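Local coordinates for protein superoxide dismutase (Clostridium difficile, PDB 4JZ2) that probably converts superoxide radicals into hydrogen peroxide and oxygen at a mononuclear metal site, as in other iron/manganese superoxide dismutases, at residues Tyr83-Phe88 and Ser131-Leu136. Sequence-based numbering, arbitrary orientation.
Sequences YNHKFF and SGWAWL. With CO (cobalt (II) ion), chain B.
Trp133 pushes the six-membered part of its indole between the side chains of Asn84, His85 and Phe88. Asn84 CB lies over one indole face in a CH-pi contact, 3.4 Å from Trp133 CZ2. The same ring turns its edge to the face of His85. This pair is T-shaped, with planes at 82° and His85 CE1 3.9 Å from Trp133 CZ2. Against Phe88 the edge-to-face pair is offset, and Phe88 CB sits 3.7 Å from Trp133 CZ3. Trp135 and Phe87 also form an offset edge-to-face pair, with planes inclined at 65° and Phe87 CD2 4.0 Å from Trp135 CZ3. Asn84 CG stands beside its own backbone N (chi1 -67°), which brings the amide against both indoles. Asn84 ND2 stays near Trp133 NE1, while Asn84 OD1 is 3.6 Å from Trp135 CH2. Gln152 OE1 accepts hydrogen bonds from both Asn84 ND2 and Trp133 NE1, tying amide and indole together. His85 NE2 binds cobalt at 2.1 Å, and His85 ND1 is hydrogen-bonded to Gly81 O; together these bonds fix the ring's rotation. His30, Asp167, His171 and a water complete the metal site. Trp133 touches the ligands His85 and Asp167, and so forms a second-shell wall. The contact joins helix 72-90 of the alpha-hairpin domain to strand 132-138, the middle strand of the C-terminal domain's antiparallel sheet, between strands 144-150 and 161-167.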
loop_
_atom_site.group_PDB
_atom_site.type_symbol
_atom_site.label_atom_id
_atom_site.label_comp_id
_atom_site.label_asym_id
_atom_site.label_seq_id
_atom_site.Cartn_x
_atom_site.Cartn_y
_atom_site.Cartn_z
ATOM N N TYR A 83 3.064 8.952 -14.223
ATOM C CA TYR A 83 3.702 8.185 -15.290
ATOM C C TYR A 83 3.263 6.718 -15.274
ATOM O O TYR A 83 2.962 6.137 -16.319
ATOM C CB TYR A 83 5.227 8.280 -15.194
ATOM C CG TYR A 83 5.925 7.435 -16.235
ATOM C CD1 TYR A 83 6.268 7.966 -17.471
ATOM C CD2 TYR A 83 6.221 6.101 -15.986
ATOM C CE1 TYR A 83 6.906 7.196 -18.429
ATOM C CE2 TYR A 83 6.847 5.318 -16.933
ATOM C CZ TYR A 83 7.188 5.869 -18.155
ATOM O OH TYR A 83 7.809 5.085 -19.095
ATOM N N ASN A 84 3.239 6.118 -14.089
ATOM C CA ASN A 84 2.916 4.700 -13.968
ATOM C C ASN A 84 1.489 4.414 -14.414
ATOM O O ASN A 84 1.224 3.378 -15.010
ATOM C CB ASN A 84 3.090 4.208 -12.523
ATOM C CG ASN A 84 4.535 4.230 -12.065
ATOM O OD1 ASN A 84 5.445 4.284 -12.884
ATOM N ND2 ASN A 84 4.749 4.186 -10.746
ATOM N N HIS A 85 0.570 5.323 -14.110
ATOM C CA HIS A 85 -0.824 5.080 -14.456
ATOM C C HIS A 85 -1.090 5.311 -15.941
ATOM O O HIS A 85 -1.804 4.535 -16.580
ATOM C CB HIS A 85 -1.763 5.896 -13.562
ATOM C CG HIS A 85 -1.880 5.336 -12.183
ATOM N ND1 HIS A 85 -0.994 5.662 -11.172
ATOM C CD2 HIS A 85 -2.728 4.424 -11.659
ATOM C CE1 HIS A 85 -1.319 4.997 -10.079
ATOM N NE2 HIS A 85 -2.370 4.240 -10.345
ATOM N N LYS A 86 -0.515 6.373 -16.491
ATOM C CA LYS A 86 -0.597 6.569 -17.930
ATOM C C LYS A 86 -0.111 5.291 -18.606
ATOM O O LYS A 86 -0.781 4.752 -19.496
ATOM C CB LYS A 86 0.251 7.753 -18.392
ATOM C CG LYS A 86 -0.011 8.095 -19.858
ATOM C CD LYS A 86 1.165 8.781 -20.525
ATOM C CE LYS A 86 1.376 10.176 -19.997
ATOM N NZ LYS A 86 2.380 10.917 -20.822
ATOM N N PHE A 87 1.054 4.810 -18.174
ATOM C CA PHE A 87 1.643 3.586 -18.713
ATOM C C PHE A 87 0.715 2.386 -18.552
ATOM O O PHE A 87 0.531 1.585 -19.477
ATOM C CB PHE A 87 2.986 3.274 -18.029
ATOM C CG PHE A 87 3.671 2.045 -18.574
ATOM C CD1 PHE A 87 4.659 2.159 -19.549
ATOM C CD2 PHE A 87 3.316 0.781 -18.135
ATOM C CE1 PHE A 87 5.285 1.043 -20.068
ATOM C CE2 PHE A 87 3.941 -0.350 -18.652
ATOM C CZ PHE A 87 4.925 -0.219 -19.625
ATOM N N PHE A 88 0.129 2.268 -17.365
ATOM C CA PHE A 88 -0.689 1.106 -17.024
ATOM C C PHE A 88 -1.958 1.015 -17.890
ATOM O O PHE A 88 -2.279 -0.049 -18.435
ATOM C CB PHE A 88 -1.046 1.159 -15.534
ATOM C CG PHE A 88 -1.843 -0.027 -15.047
ATOM C CD1 PHE A 88 -1.342 -1.305 -15.165
ATOM C CD2 PHE A 88 -3.067 0.160 -14.416
ATOM C CE1 PHE A 88 -2.071 -2.402 -14.711
ATOM C CE2 PHE A 88 -3.799 -0.921 -13.945
ATOM C CZ PHE A 88 -3.305 -2.205 -14.098
ATOM N N SER A 131 2.056 -1.548 -1.013
ATOM C CA SER A 131 1.645 -1.004 -2.310
ATOM C C SER A 131 2.830 -1.054 -3.284
ATOM O O SER A 131 3.973 -0.888 -2.874
ATOM C CB SER A 131 1.173 0.447 -2.158
ATOM O OG SER A 131 0.162 0.564 -1.153
ATOM N N GLY A 132 2.567 -1.286 -4.568
ATOM C CA GLY A 132 3.645 -1.262 -5.543
ATOM C C GLY A 132 3.286 -1.839 -6.896
ATOM O O GLY A 132 2.111 -1.977 -7.221
ATOM N N TRP A 133 4.311 -2.211 -7.660
ATOM C CA TRP A 133 4.161 -2.588 -9.064
ATOM C C TRP A 133 5.081 -3.746 -9.387
ATOM O O TRP A 133 6.164 -3.881 -8.798
ATOM C CB TRP A 133 4.560 -1.420 -9.972
ATOM C CG TRP A 133 3.673 -0.236 -9.867
ATOM C CD1 TRP A 133 3.672 0.702 -8.875
ATOM C CD2 TRP A 133 2.671 0.166 -10.803
ATOM N NE1 TRP A 133 2.718 1.658 -9.127
ATOM C CE2 TRP A 133 2.082 1.346 -10.307
ATOM C CE3 TRP A 133 2.207 -0.362 -12.014
ATOM C CZ2 TRP A 133 1.057 2.016 -10.976
ATOM C CZ3 TRP A 133 1.184 0.297 -12.678
ATOM C CH2 TRP A 133 0.620 1.476 -12.157
ATOM N N ALA A 134 4.658 -4.589 -10.323
ATOM C CA ALA A 134 5.561 -5.581 -10.899
ATOM C C ALA A 134 5.796 -5.189 -12.342
ATOM O O ALA A 134 4.863 -4.777 -13.033
ATOM C CB ALA A 134 4.950 -6.990 -10.826
ATOM N N TRP A 135 7.034 -5.333 -12.801
ATOM C CA TRP A 135 7.423 -4.839 -14.115
ATOM C C TRP A 135 8.205 -5.873 -14.904
ATOM O O TRP A 135 9.035 -6.605 -14.353
ATOM C CB TRP A 135 8.339 -3.615 -13.991
ATOM C CG TRP A 135 7.803 -2.467 -13.181
ATOM C CD1 TRP A 135 8.050 -2.212 -11.861
ATOM C CD2 TRP A 135 6.968 -1.410 -13.646
ATOM N NE1 TRP A 135 7.409 -1.059 -11.473
ATOM C CE2 TRP A 135 6.735 -0.547 -12.554
ATOM C CE3 TRP A 135 6.385 -1.103 -14.886
ATOM C CZ2 TRP A 135 5.934 0.593 -12.653
ATOM C CZ3 TRP A 135 5.608 0.039 -14.991
ATOM C CH2 TRP A 135 5.383 0.873 -13.876
ATOM N N LEU A 136 7.953 -5.906 -16.206
ATOM C CA LEU A 136 8.909 -6.476 -17.137
ATOM C C LEU A 136 9.681 -5.297 -17.713
ATOM O O LEU A 136 9.078 -4.383 -18.282
ATOM C CB LEU A 136 8.184 -7.232 -18.254
ATOM C CG LEU A 136 9.062 -7.699 -19.421
ATOM C CD1 LEU A 136 10.018 -8.797 -18.974
ATOM C CD2 LEU A 136 8.186 -8.189 -20.564
HETATM CO CO CO B . -3.115 2.645 -9.202
HETATM O O HOH W 1 -1.035 2.549 -7.991
#